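Local coordinates for protein triosephosphate isomerase (PDB 5UPR) that probably catalyses the interconversion of D-glyceraldehyde 3-phosphate and dihydroxyacetone phosphate in glycolysis and gluconeogenesis, working as a homodimer, at residues G20-T25 / I53-D58; D43-P48 / I95-L100; A69-T74 / S103-G108; Q76-F81 / S86-K91; F243-A248 / G252-I257. All coordinates share one frame; numbering follows the deposited sequence.

In the fold
From the N terminus, interaction 1 closes first, joining helices 22-34 and 53-59 on the outside of the TIM barrel. Interaction 2 opens inside that loop and crosses it. It packs side chains of strands 42-47 and 97-100 together in the barrel interior, across strand 65-69. Interaction 3 crosses interaction 2 in turn, tying the loop after strand 65-69 to helix 103-107. Interaction 4 is nested inside the loops closed by interactions 2 and 3. It folds residues 76-81 onto helix 87-92. Interactions 1, 3 and 4 all touch the second subunit. Interaction 5 follows in series near the C terminus, where strand 242-245 meets helix 253-260 beside a sulfate. Its centre is about 30 Å from that of interaction 4.

Interaction 1 (G20-T25 / I53-D58)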
# COMPACT_ATOMS: atom_id res chain seq x y z
N GLY A 20 -2.24 3.56 -13.63
CA GLY A 20 -2.46 4.98 -13.36
C GLY A 20 -1.22 5.82 -13.60
O GLY A 20 -0.11 5.42 -13.23
N THR A 21 -1.44 6.98 -14.19
CA THR A 21 -0.51 8.09 -14.22
C THR A 21 -1.30 9.38 -13.96
O THR A 21 -2.55 9.38 -13.92
CB THR A 21 0.16 8.26 -15.61
OG1 THR A 21 -0.83 8.63 -16.54
CG2 THR A 21 0.80 6.96 -16.10
N THR A 22 -0.59 10.49 -13.82
CA THR A 22 -1.26 11.77 -13.55
C THR A 22 -2.25 12.09 -14.70
O THR A 22 -3.42 12.41 -14.45
CB THR A 22 -0.25 12.91 -13.37
OG1 THR A 22 0.60 12.59 -12.27
CG2 THR A 22 -0.97 14.21 -13.02
N ALA A 23 -1.81 11.90 -15.94
CA ALA A 23 -2.66 12.21 -17.09
C ALA A 23 -3.82 11.24 -17.26
O ALA A 23 -4.90 11.64 -17.59
CB ALA A 23 -1.81 12.32 -18.38
N LYS A 24 -3.58 9.95 -17.05
CA LYS A 24 -4.67 8.95 -17.19
C LYS A 24 -5.70 9.13 -16.07
O LYS A 24 -6.88 8.94 -16.29
CB LYS A 24 -4.12 7.53 -17.22
CG LYS A 24 -3.28 7.30 -18.48
CD LYS A 24 -2.42 6.04 -18.33
CE LYS A 24 -2.14 5.35 -19.67
NZ LYS A 24 -2.05 3.88 -19.41
N THR A 25 -5.24 9.53 -14.88
CA THR A 25 -6.15 9.86 -13.80
C THR A 25 -7.07 11.04 -14.20
O THR A 25 -8.27 11.01 -13.95
CB THR A 25 -5.37 10.16 -12.50
OG1 THR A 25 -4.66 9.00 -12.11
CG2 THR A 25 -6.30 10.59 -11.40
N ILE A 53 -5.19 9.22 -5.35
CA ILE A 53 -6.49 9.48 -4.71
C ILE A 53 -6.74 10.96 -4.46
O ILE A 53 -7.83 11.42 -4.74
CB ILE A 53 -6.65 8.68 -3.41
CG1 ILE A 53 -6.79 7.17 -3.76
CG2 ILE A 53 -7.89 9.16 -2.68
CD1 ILE A 53 -6.75 6.22 -2.58
N SER A 54 -5.73 11.70 -3.96
CA SER A 54 -5.98 13.12 -3.68
C SER A 54 -6.31 13.95 -4.91
O SER A 54 -7.14 14.86 -4.84
CB SER A 54 -4.85 13.78 -2.88
OG SER A 54 -3.73 13.99 -3.72
N GLN A 55 -5.69 13.62 -6.03
CA GLN A 55 -5.97 14.27 -7.31
C GLN A 55 -7.43 14.01 -7.76
O GLN A 55 -8.14 14.92 -8.23
CB GLN A 55 -5.00 13.73 -8.39
CG GLN A 55 -5.23 14.26 -9.81
CD GLN A 55 -4.38 13.58 -10.87
OE1 GLN A 55 -3.39 12.94 -10.58
NE2 GLN A 55 -4.77 13.71 -12.10
N VAL A 56 -7.88 12.77 -7.58
CA VAL A 56 -9.26 12.44 -7.91
C VAL A 56 -10.21 13.21 -6.98
O VAL A 56 -11.19 13.83 -7.46
CB VAL A 56 -9.53 10.92 -7.80
CG1 VAL A 56 -10.97 10.59 -8.03
CG2 VAL A 56 -8.69 10.16 -8.80
N GLN A 57 -9.92 13.22 -5.66
CA GLN A 57 -10.74 13.99 -4.71
C GLN A 57 -10.80 15.48 -5.06
O GLN A 57 -11.85 16.12 -4.88
CB GLN A 57 -10.21 13.89 -3.28
CG GLN A 57 -10.28 12.55 -2.66
CD GLN A 57 -9.64 12.50 -1.30
OE1 GLN A 57 -8.43 12.75 -1.16
NE2 GLN A 57 -10.45 12.21 -0.31
N ASP A 58 -9.70 16.05 -5.55
CA ASP A 58 -9.69 17.47 -5.90
C ASP A 58 -10.44 17.85 -7.14
O ASP A 58 -10.91 19.00 -7.21
CB ASP A 58 -8.26 17.96 -6.11
CG ASP A 58 -7.43 17.97 -4.81
OD1 ASP A 58 -7.95 17.54 -3.72
OD2 ASP A 58 -6.26 18.34 -4.91
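Gln55 reaches across from helix 53-59 and meets Thr22 and Thr25 in the first turn of helix 22-34. Its CG is anti to the backbone N (chi1 176°) and the chain stays extended beyond it, which carries the amide over to the other helix. Gln55 NE2 donates to Thr22 O at 3.0 Å. The bond is nearly straight (173°), and the acceptor lies in the plane of the amide. From the acceptor's side, the donor is tilted somewhat out of the carbonyl plane.

The Thr25 side chain comes at Gln55 from the opposite direction. Thr25 CG2 lies 3.5 Å from Gln55 NE2. Thr25 CG2 also touches Val56 CG2 at 3.6 Å, where the two side chains cross at about a right angle. Thr22 CG2 sits beside Gln55 OE1 at 3.7 Å. Thr22 OG1 is engaged by Lys93 of the second subunit.

Thr25 OG1 turns back to its own helix and bonds Thr21 O, which also takes Thr25 N from the opposite face of its plane. The polar arm of Thr25 is thus used locally, and its methyl is presented to helix 53-59. The two outer helices are joined by one directional amide bond set beside a small apolar patch.

Interaction 2 (D43-P48 / I95-L100)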
# COMPACT_ATOMS: atom_id res chain seq x y z
N ASP A 43 -24.93 4.00 -6.59
CA ASP A 43 -23.70 4.41 -5.89
C ASP A 43 -22.52 3.97 -6.78
O ASP A 43 -22.39 2.79 -7.15
CB ASP A 43 -23.61 3.66 -4.56
CG ASP A 43 -24.70 4.06 -3.58
OD1 ASP A 43 -25.15 5.21 -3.64
OD2 ASP A 43 -25.16 3.22 -2.78
N VAL A 44 -21.70 4.91 -7.18
CA VAL A 44 -20.51 4.64 -7.95
C VAL A 44 -19.27 4.89 -7.05
O VAL A 44 -19.13 5.94 -6.46
CB VAL A 44 -20.45 5.47 -9.22
CG1 VAL A 44 -19.15 5.24 -9.97
CG2 VAL A 44 -21.66 5.15 -10.11
N VAL A 45 -18.37 3.89 -7.02
CA VAL A 45 -17.11 4.07 -6.26
C VAL A 45 -15.93 3.74 -7.18
O VAL A 45 -15.98 2.72 -7.88
CB VAL A 45 -17.12 3.18 -5.00
CG1 VAL A 45 -15.78 3.23 -4.26
CG2 VAL A 45 -18.26 3.57 -4.06
N VAL A 46 -14.90 4.58 -7.19
CA VAL A 46 -13.67 4.30 -7.95
C VAL A 46 -12.47 4.18 -7.00
O VAL A 46 -12.36 4.95 -6.02
CB VAL A 46 -13.42 5.30 -9.07
CG1 VAL A 46 -14.59 5.28 -10.05
CG2 VAL A 46 -13.28 6.70 -8.56
N ALA A 47 -11.63 3.18 -7.25
CA ALA A 47 -10.49 2.89 -6.47
C ALA A 47 -9.16 3.07 -7.29
O ALA A 47 -8.62 2.10 -7.86
CB ALA A 47 -10.58 1.49 -5.90
N PRO A 48 -8.62 4.30 -7.32
CA PRO A 48 -7.32 4.57 -7.91
C PRO A 48 -6.19 4.03 -7.05
O PRO A 48 -6.41 3.77 -5.85
CB PRO A 48 -7.24 6.11 -7.87
CG PRO A 48 -8.55 6.62 -7.51
CD PRO A 48 -9.18 5.52 -6.70
N ILE A 95 -11.51 9.81 2.61
CA ILE A 95 -11.73 8.72 1.70
C ILE A 95 -12.78 7.82 2.35
O ILE A 95 -12.50 7.26 3.41
CB ILE A 95 -10.41 7.96 1.46
CG1 ILE A 95 -9.37 8.90 0.81
CG2 ILE A 95 -10.67 6.72 0.59
CD1 ILE A 95 -7.94 8.41 0.90
N PRO A 96 -13.99 7.67 1.72
CA PRO A 96 -15.04 6.94 2.47
C PRO A 96 -15.04 5.43 2.31
O PRO A 96 -15.65 4.78 3.16
CB PRO A 96 -16.35 7.53 1.93
CG PRO A 96 -15.98 8.17 0.61
CD PRO A 96 -14.52 8.44 0.58
N TRP A 97 -14.33 4.86 1.32
CA TRP A 97 -14.39 3.45 1.01
C TRP A 97 -13.02 2.82 0.95
O TRP A 97 -12.04 3.46 0.57
CB TRP A 97 -15.08 3.18 -0.34
CG TRP A 97 -16.54 3.41 -0.31
CD1 TRP A 97 -17.15 4.58 -0.55
CD2 TRP A 97 -17.58 2.46 -0.07
NE1 TRP A 97 -18.49 4.45 -0.46
CE2 TRP A 97 -18.80 3.17 -0.12
CE3 TRP A 97 -17.60 1.10 0.22
CZ2 TRP A 97 -20.03 2.58 0.09
CZ3 TRP A 97 -18.84 0.48 0.46
CH2 TRP A 97 -20.02 1.22 0.38
N VAL A 98 -12.98 1.52 1.25
CA VAL A 98 -11.83 0.68 0.99
C VAL A 98 -12.25 -0.67 0.37
O VAL A 98 -13.31 -1.20 0.73
CB VAL A 98 -11.01 0.39 2.25
CG1 VAL A 98 -10.35 1.68 2.68
CG2 VAL A 98 -11.81 -0.24 3.38
N VAL A 99 -11.39 -1.20 -0.50
CA VAL A 99 -11.50 -2.56 -1.01
C VAL A 99 -10.64 -3.47 -0.16
O VAL A 99 -9.44 -3.17 0.06
CB VAL A 99 -11.02 -2.64 -2.47
CG1 VAL A 99 -11.13 -4.06 -3.01
CG2 VAL A 99 -11.79 -1.60 -3.37
N LEU A 100 -11.23 -4.56 0.37
CA LEU A 100 -10.46 -5.50 1.22
C LEU A 100 -10.66 -6.92 0.77
O LEU A 100 -11.77 -7.32 0.33
CB LEU A 100 -10.93 -5.33 2.66
CG LEU A 100 -10.41 -4.06 3.35
CD1 LEU A 100 -10.89 -3.95 4.80
CD2 LEU A 100 -8.88 -4.04 3.34
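The interior of the TIM barrel brings together side chains from strands 42-47 and 97-100, which are both neighbours of strand 65-69. The two strands do not pair with each other: the nearest CA atoms, Val45 to Trp97 and Ala47 to Val99, are 7.8 Å apart in each case. Contact is made by side chains alone, from alternate residues that point inward.

Val45 meets the indole of Trp97. Val45 CG2 lies over one face of the indole, 3.8 Å from the centroid of the Trp97 five-membered ring and only 13° off the ring normal. This is a CH-pi contact. The nearest ring atom to Val45 CG2 is Trp97 NE1, at 3.7 Å. The other methyl, Val45 CG1, packs farther back, 4.0 Å from Trp97 CB. Trp97 CG sits beside the backbone N (chi1 -72°), and chi2 of 88° turns the flat of the indole toward the valine.

Further along, Ala47 CB approaches Val99 CG2 at 4.2 Å, a looser contact. Ala68 of the intervening strand touches Val45, Ala47 and Trp97. Phe11 adds an edge-to-face contact with the Trp97 ring.

No hydrogen bond joins the two segments. The buried indole N-H is satisfied by Gln66 OE1, from strand 65-69. Trp97 therefore gets its polar bond from the strand next to it, whereas Val45 offers it only apolar contact, with one methyl over the pi face. Cohesion between the two segments rests on dispersion and CH-pi contact.

Interaction 3 (A69-T74 / S103-G108); sequences AQDSST and SERRAG
Asp71 and Arg105 form a stacked salt bridge between the loop after strand 65-69 of the TIM barrel and the short helix 103-107. This loop is the one that, in triosephosphate isomerases, interdigitates with the other subunit.

Asp71 has CG anti to its backbone N (chi1 -174°), which carries the carboxylate out toward the helix. Arg105 starts with CG beside the backbone N and runs out to CD. There it bends at chi3 (62°), so the guanidinium turns across the end of the aspartate. The two side chains cross at about a right angle. The carboxylate and guanidinium planes are 29° apart and lie one over the other.

Asp71 OD2 sits over a face of the guanidinium, and no N-H points at it. The attraction is one of charge. Behind it, the arginine CD packs against the aspartate, with Arg105 CD 3.7 Å from Asp71 CG.

Both groups have other polar partners. Arg105 NE pairs with Glu115, and its NH1 reaches Glu84 and Thr82 of the second subunit. Asp71 OD1 is bridged to Lys123. The guanidinium therefore spends directed N-H bonds on Glu115 and the neighbouring subunit, while Asp71 lies against its face. Asp71 OD2 is almost evenly placed over two nitrogens, 3.2 Å from Arg105 NE and 3.3 Å from Arg105 NH2.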
# COMPACT_ATOMS: atom_id res chain seq x y z
N ALA A 69 -9.69 3.50 -1.37
CA ALA A 69 -8.38 2.91 -1.49
C ALA A 69 -8.54 1.44 -1.84
O ALA A 69 -9.56 0.82 -1.52
CB ALA A 69 -7.60 3.07 -0.14
N GLN A 70 -7.49 0.85 -2.44
CA GLN A 70 -7.47 -0.58 -2.86
C GLN A 70 -7.09 -1.58 -1.75
O GLN A 70 -7.08 -2.80 -2.03
CB GLN A 70 -6.50 -0.74 -4.05
CG GLN A 70 -6.97 -0.06 -5.34
CD GLN A 70 -5.96 -0.18 -6.49
OE1 GLN A 70 -5.05 -1.08 -6.46
NE2 GLN A 70 -6.11 0.68 -7.52
N ASP A 71 -6.75 -1.07 -0.54
CA ASP A 71 -6.35 -1.91 0.59
C ASP A 71 -6.33 -0.98 1.77
O ASP A 71 -6.39 0.26 1.61
CB ASP A 71 -4.95 -2.48 0.37
CG ASP A 71 -4.49 -3.50 1.44
OD1 ASP A 71 -5.29 -4.18 2.11
OD2 ASP A 71 -3.24 -3.57 1.63
N SER A 72 -6.30 -1.57 2.96
CA SER A 72 -6.25 -0.83 4.23
C SER A 72 -5.55 -1.71 5.27
O SER A 72 -5.74 -2.92 5.24
CB SER A 72 -7.72 -0.62 4.60
OG SER A 72 -7.78 0.24 5.62
N SER A 73 -4.68 -1.15 6.12
CA SER A 73 -3.82 -1.95 6.97
C SER A 73 -4.60 -2.73 8.09
O SER A 73 -5.69 -2.31 8.57
CB SER A 73 -2.78 -1.03 7.61
OG SER A 73 -1.81 -1.79 8.30
N THR A 74 -4.01 -3.86 8.51
CA THR A 74 -4.36 -4.50 9.75
C THR A 74 -4.14 -3.57 10.95
O THR A 74 -4.73 -3.77 12.00
CB THR A 74 -3.55 -5.78 10.03
OG1 THR A 74 -2.15 -5.49 9.97
CG2 THR A 74 -3.86 -6.81 9.06
N SER A 103 -8.84 -11.03 -4.35
CA SER A 103 -8.11 -12.31 -4.56
C SER A 103 -6.63 -12.12 -4.90
O SER A 103 -5.79 -12.96 -4.55
CB SER A 103 -8.74 -13.24 -5.62
OG SER A 103 -8.87 -12.48 -6.76
N GLU A 104 -6.31 -11.02 -5.56
CA GLU A 104 -4.88 -10.75 -5.86
C GLU A 104 -4.07 -10.56 -4.54
O GLU A 104 -2.96 -11.09 -4.45
CB GLU A 104 -4.71 -9.59 -6.85
CG GLU A 104 -5.31 -9.90 -8.22
CD GLU A 104 -5.78 -8.70 -9.01
OE1 GLU A 104 -5.50 -7.54 -8.59
OE2 GLU A 104 -6.39 -8.94 -10.12
N ARG A 105 -4.66 -9.94 -3.53
CA ARG A 105 -4.00 -9.72 -2.23
C ARG A 105 -4.10 -10.98 -1.36
O ARG A 105 -3.19 -11.20 -0.57
CB ARG A 105 -4.57 -8.51 -1.48
CG ARG A 105 -4.47 -7.19 -2.27
CD ARG A 105 -4.49 -5.99 -1.36
NE ARG A 105 -3.33 -6.00 -0.42
CZ ARG A 105 -2.06 -5.70 -0.74
NH1 ARG A 105 -1.73 -5.24 -1.96
NH2 ARG A 105 -1.13 -5.73 0.20
N ARG A 106 -5.17 -11.78 -1.49
CA ARG A 106 -5.24 -13.06 -0.79
C ARG A 106 -4.15 -14.01 -1.32
O ARG A 106 -3.54 -14.75 -0.52
CB ARG A 106 -6.61 -13.76 -0.87
CG ARG A 106 -7.72 -13.01 -0.14
CD ARG A 106 -9.13 -13.59 -0.47
NE ARG A 106 -10.23 -12.96 0.20
CZ ARG A 106 -10.78 -13.30 1.40
NH1 ARG A 106 -10.27 -14.24 2.16
NH2 ARG A 106 -11.84 -12.66 1.83
N ALA A 107 -3.83 -13.95 -2.61
CA ALA A 107 -2.81 -14.84 -3.17
C ALA A 107 -1.39 -14.37 -2.85
O ALA A 107 -0.48 -15.18 -2.72
CB ALA A 107 -2.95 -14.99 -4.69
N GLY A 108 -1.19 -13.07 -2.76
CA GLY A 108 0.10 -12.50 -2.45
C GLY A 108 0.92 -12.29 -3.73
O GLY A 108 0.54 -12.69 -4.79

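Interaction 4 (Q76-F81 / S86-K91)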
# COMPACT_ATOMS: atom_id res chain seq x y z
N GLN A 76 -4.64 -0.34 12.84
CA GLN A 76 -5.82 0.48 12.75
C GLN A 76 -5.57 1.99 12.76
O GLN A 76 -6.26 2.72 12.08
CB GLN A 76 -6.78 0.13 13.94
CG GLN A 76 -8.05 0.94 13.90
CD GLN A 76 -9.09 0.47 14.91
OE1 GLN A 76 -9.25 -0.73 15.16
NE2 GLN A 76 -9.85 1.43 15.45
N ALA A 77 -4.59 2.44 13.51
CA ALA A 77 -4.44 3.86 13.84
C ALA A 77 -3.10 4.39 13.23
O ALA A 77 -2.63 3.82 12.29
CB ALA A 77 -4.45 4.03 15.34
N TYR A 78 -2.55 5.48 13.74
CA TYR A 78 -1.23 5.99 13.29
C TYR A 78 -0.12 5.33 14.15
O TYR A 78 -0.30 5.01 15.31
CB TYR A 78 -1.14 7.53 13.48
CG TYR A 78 -2.18 8.31 12.67
CD1 TYR A 78 -2.11 8.32 11.30
CD2 TYR A 78 -3.19 9.06 13.26
CE1 TYR A 78 -2.98 9.05 10.52
CE2 TYR A 78 -4.11 9.81 12.48
CZ TYR A 78 -4.03 9.75 11.11
OH TYR A 78 -4.87 10.43 10.24
N GLY A 79 1.03 5.12 13.53
CA GLY A 79 2.21 4.67 14.21
C GLY A 79 3.27 4.12 13.28
O GLY A 79 3.33 4.47 12.09
N ALA A 80 4.07 3.19 13.81
CA ALA A 80 5.35 2.81 13.18
C ALA A 80 5.12 1.60 12.22
O ALA A 80 5.59 0.49 12.49
CB ALA A 80 6.36 2.51 14.28
N PHE A 81 4.40 1.86 11.13
CA PHE A 81 3.99 0.90 10.20
C PHE A 81 4.40 1.36 8.79
O PHE A 81 3.58 1.72 7.95
CB PHE A 81 2.50 0.60 10.29
CG PHE A 81 1.95 0.63 11.70
CD1 PHE A 81 2.41 -0.23 12.66
CD2 PHE A 81 0.94 1.56 12.03
CE1 PHE A 81 1.94 -0.16 13.95
CE2 PHE A 81 0.43 1.62 13.31
CZ PHE A 81 0.93 0.75 14.29
N SER A 86 -3.17 3.13 7.24
CA SER A 86 -4.17 2.69 8.22
C SER A 86 -5.57 3.22 7.89
O SER A 86 -5.75 4.26 7.21
CB SER A 86 -3.76 3.14 9.61
OG SER A 86 -3.74 4.55 9.71
N PRO A 87 -6.61 2.51 8.41
CA PRO A 87 -7.96 3.01 8.13
C PRO A 87 -8.20 4.38 8.76
O PRO A 87 -8.97 5.18 8.22
CB PRO A 87 -8.85 1.93 8.74
CG PRO A 87 -7.96 1.10 9.65
CD PRO A 87 -6.60 1.15 9.00
N LYS A 88 -7.56 4.66 9.87
CA LYS A 88 -7.74 5.98 10.52
C LYS A 88 -7.18 7.05 9.60
O LYS A 88 -7.82 8.09 9.42
CB LYS A 88 -7.04 5.97 11.87
CG LYS A 88 -7.19 7.24 12.68
CD LYS A 88 -6.52 7.01 14.04
CE LYS A 88 -6.24 8.26 14.76
NZ LYS A 88 -7.40 8.69 15.51
N MSE A 89 -6.01 6.81 9.00
CA MSE A 89 -5.42 7.78 8.05
C MSE A 89 -6.33 8.01 6.87
O MSE A 89 -6.53 9.17 6.41
CB MSE A 89 -4.05 7.22 7.59
CG MSE A 89 -3.38 8.17 6.64
SE MSE A 89 -1.75 7.43 5.91
CE MSE A 89 -0.58 7.72 7.47
N ILE A 90 -6.84 6.89 6.32
CA ILE A 90 -7.66 6.92 5.11
C ILE A 90 -8.93 7.74 5.43
O ILE A 90 -9.29 8.65 4.71
CB ILE A 90 -7.96 5.48 4.62
CG1 ILE A 90 -6.67 4.86 4.03
CG2 ILE A 90 -9.03 5.45 3.55
CD1 ILE A 90 -6.73 3.35 3.92
N LYS A 91 -9.57 7.45 6.55
CA LYS A 91 -10.78 8.17 6.92
C LYS A 91 -10.54 9.67 7.15
O LYS A 91 -11.33 10.51 6.71
CB LYS A 91 -11.39 7.55 8.20
CG LYS A 91 -12.64 8.24 8.73
CD LYS A 91 -13.77 8.04 7.75
CE LYS A 91 -15.04 8.80 8.16
NZ LYS A 91 -16.11 8.18 7.37
O HOH W 1 -4.97 11.42 6.99
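The backbone of residues 76-78 runs close past the start of helix 87-92, with the CA atoms of Ala77 and Lys88 only 5.1 Å apart. Lys88 N donates to Gln76 O at 3.2 Å and meets that oxygen nearly end-on to its carbonyl (168°). The loop thereby supplies an acceptor to an N-H of the first helical turn.

Ser86 is the N-cap of this helix. Ser86 OG accepts from Met89 N at 3.3 Å. The same hydroxyl donates weakly to Ala77 O, so it joins the helix start to the loop. Its chi1 of 64° places OG between the backbone N and the carbonyl carbon, within reach of both partners.

Tyr78 lies across the helix and meets two side chains. Tyr78 CE2 touches Lys88 CE at 3.5 Å. At the opposite side of the rim, Tyr78 CE1 packs on Met89 CB at 3.6 Å. Both partners lie to the same side of the ring plane, and both approaches are oblique. Met89 is present as selenomethionine. Lys88 also lays its CD along Ala77, with Lys88 CD 3.8 Å from Ala77 CA.

At its polar end, Tyr78 OH is hydrogen-bonded to Glu92. A water donates to Met89 O at 2.8 Å and only weakly to Tyr78 OH. The backbone of Gly79 bonds the second subunit, and Tyr78 and Met89 both pack on Asn19 of that subunit. A long loop after the third barrel strand, folded back on its own helix and inserted into the partner, is the hallmark of the triosephosphate isomerase dimer.

Interaction 5 (F243-A248 / G252-I257); sequences FLVGGA and GDFVSI. With SO4 (sulfate ion), chain E.
Apolar contacts between Val245, Ile257 and their neighbours make up most of this interface. The ends of Val245 and Ile257 meet head-on, with Val245 CG1 3.7 Å from Ile257 CD1. The two branches of Ile257 do different work. Ile257 CG2, anti to the backbone N, touches Phe243 CD2 at 3.7 Å and approaches that ring obliquely. CG1 lies beside the backbone N (chi1 -65°) and sends Ile257 CD1 to Val245 and also to Ala248 CB, 3.8 Å away. Phe254 presents the edge of its ring to the valine, and Phe254 CE1 is 4.0 Å from Val245 CB. Val12 of strand 10-15 lies against both of these residues.

This is the last beta-alpha unit of the TIM barrel. Strand 243-245 and helix 253-257 run antiparallel (175°), their axes 10.4 Å apart at closest approach. The chain turns between them through a 3-10 segment that begins at Gly247.

Polar groups lie toward that turn. Asp253 OD2 passes Ala248 CB at 3.7 Å, but its hydrogen bond goes to Gly228 N. Asp253 thus also ties this segment to Gly228, at the head of helix 228-234.

The sulfate is bound just beyond the C-terminal end of the strand. Gly247 N donates to sulfate O1 at 2.9 Å in a nearly straight bond (172°), and Gly246 N lies 3.3 Å from sulfate O3. Gly185 N and Ser225 N also bond the anion. The sulfate probably comes from the crystallisation liquor, and its place among these backbone N-H groups is consistent with the phosphate-binding site of the family.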
# COMPACT_ATOMS: atom_id res chain seq x y z
N PHE A 243 -21.94 -4.33 -9.66
CA PHE A 243 -20.70 -4.88 -10.18
C PHE A 243 -19.44 -4.34 -9.52
O PHE A 243 -19.40 -3.17 -9.15
CB PHE A 243 -20.66 -4.60 -11.67
CG PHE A 243 -21.82 -5.20 -12.40
CD1 PHE A 243 -21.91 -6.58 -12.55
CD2 PHE A 243 -22.84 -4.40 -12.88
CE1 PHE A 243 -23.00 -7.17 -13.14
CE2 PHE A 243 -23.95 -4.99 -13.52
CZ PHE A 243 -24.00 -6.38 -13.69
N LEU A 244 -18.41 -5.19 -9.41
CA LEU A 244 -17.04 -4.71 -9.17
C LEU A 244 -16.27 -4.92 -10.46
O LEU A 244 -16.17 -6.02 -10.93
CB LEU A 244 -16.36 -5.45 -7.99
CG LEU A 244 -14.99 -4.94 -7.57
CD1 LEU A 244 -14.99 -3.45 -7.32
CD2 LEU A 244 -14.40 -5.75 -6.40
N VAL A 245 -15.82 -3.82 -11.06
CA VAL A 245 -15.29 -3.78 -12.41
C VAL A 245 -13.80 -3.61 -12.34
O VAL A 245 -13.32 -2.73 -11.65
CB VAL A 245 -15.89 -2.62 -13.20
CG1 VAL A 245 -15.40 -2.61 -14.66
CG2 VAL A 245 -17.39 -2.69 -13.20
N GLY A 246 -13.07 -4.49 -13.02
CA GLY A 246 -11.63 -4.43 -13.09
C GLY A 246 -11.15 -3.67 -14.33
O GLY A 246 -11.23 -2.46 -14.36
N GLY A 247 -10.66 -4.40 -15.32
CA GLY A 247 -10.07 -3.80 -16.55
C GLY A 247 -10.99 -2.77 -17.24
O GLY A 247 -10.52 -1.72 -17.70
N ALA A 248 -12.32 -3.03 -17.27
CA ALA A 248 -13.22 -2.08 -17.89
C ALA A 248 -13.36 -0.77 -17.12
O ALA A 248 -13.88 0.22 -17.68
CB ALA A 248 -14.56 -2.72 -18.15
N GLY A 252 -14.04 3.95 -21.23
CA GLY A 252 -15.43 4.38 -21.44
C GLY A 252 -16.47 3.30 -21.19
O GLY A 252 -17.61 3.61 -20.91
N ASP A 253 -16.08 2.02 -21.26
CA ASP A 253 -16.97 0.90 -21.00
C ASP A 253 -17.52 0.96 -19.59
O ASP A 253 -18.61 0.47 -19.33
CB ASP A 253 -16.25 -0.44 -21.30
CG ASP A 253 -17.24 -1.64 -21.39
OD1 ASP A 253 -18.27 -1.49 -22.07
OD2 ASP A 253 -17.01 -2.73 -20.86
N PHE A 254 -16.78 1.57 -18.66
CA PHE A 254 -17.23 1.72 -17.28
C PHE A 254 -18.55 2.43 -17.21
O PHE A 254 -19.40 2.03 -16.42
CB PHE A 254 -16.18 2.49 -16.45
CG PHE A 254 -16.45 2.51 -14.98
CD1 PHE A 254 -16.47 1.32 -14.24
CD2 PHE A 254 -16.56 3.72 -14.31
CE1 PHE A 254 -16.63 1.34 -12.88
CE2 PHE A 254 -16.76 3.75 -12.96
CZ PHE A 254 -16.79 2.57 -12.22
N VAL A 255 -18.73 3.47 -18.02
CA VAL A 255 -20.00 4.22 -18.01
C VAL A 255 -21.17 3.34 -18.52
O VAL A 255 -22.28 3.44 -17.99
CB VAL A 255 -19.86 5.53 -18.81
CG1 VAL A 255 -21.19 6.28 -18.90
CG2 VAL A 255 -18.83 6.44 -18.18
N SER A 256 -20.94 2.50 -19.51
CA SER A 256 -21.97 1.52 -19.93
C SER A 256 -22.35 0.56 -18.81
O SER A 256 -23.49 0.16 -18.73
CB SER A 256 -21.56 0.67 -21.12
OG SER A 256 -20.93 1.46 -22.10
N ILE A 257 -21.38 0.16 -17.97
CA ILE A 257 -21.67 -0.79 -16.89
C ILE A 257 -22.53 -0.11 -15.84
O ILE A 257 -23.48 -0.71 -15.37
CB ILE A 257 -20.41 -1.43 -16.30
CG1 ILE A 257 -19.70 -2.29 -17.34
CG2 ILE A 257 -20.74 -2.29 -15.07
CD1 ILE A 257 -18.23 -2.59 -17.06
S SO4 E . -11.65 -8.11 -15.12
O1 SO4 E . -10.43 -7.33 -15.14
O2 SO4 E . -12.57 -7.83 -16.23
O3 SO4 E . -12.33 -7.63 -13.90
O4 SO4 E . -11.53 -9.56 -14.88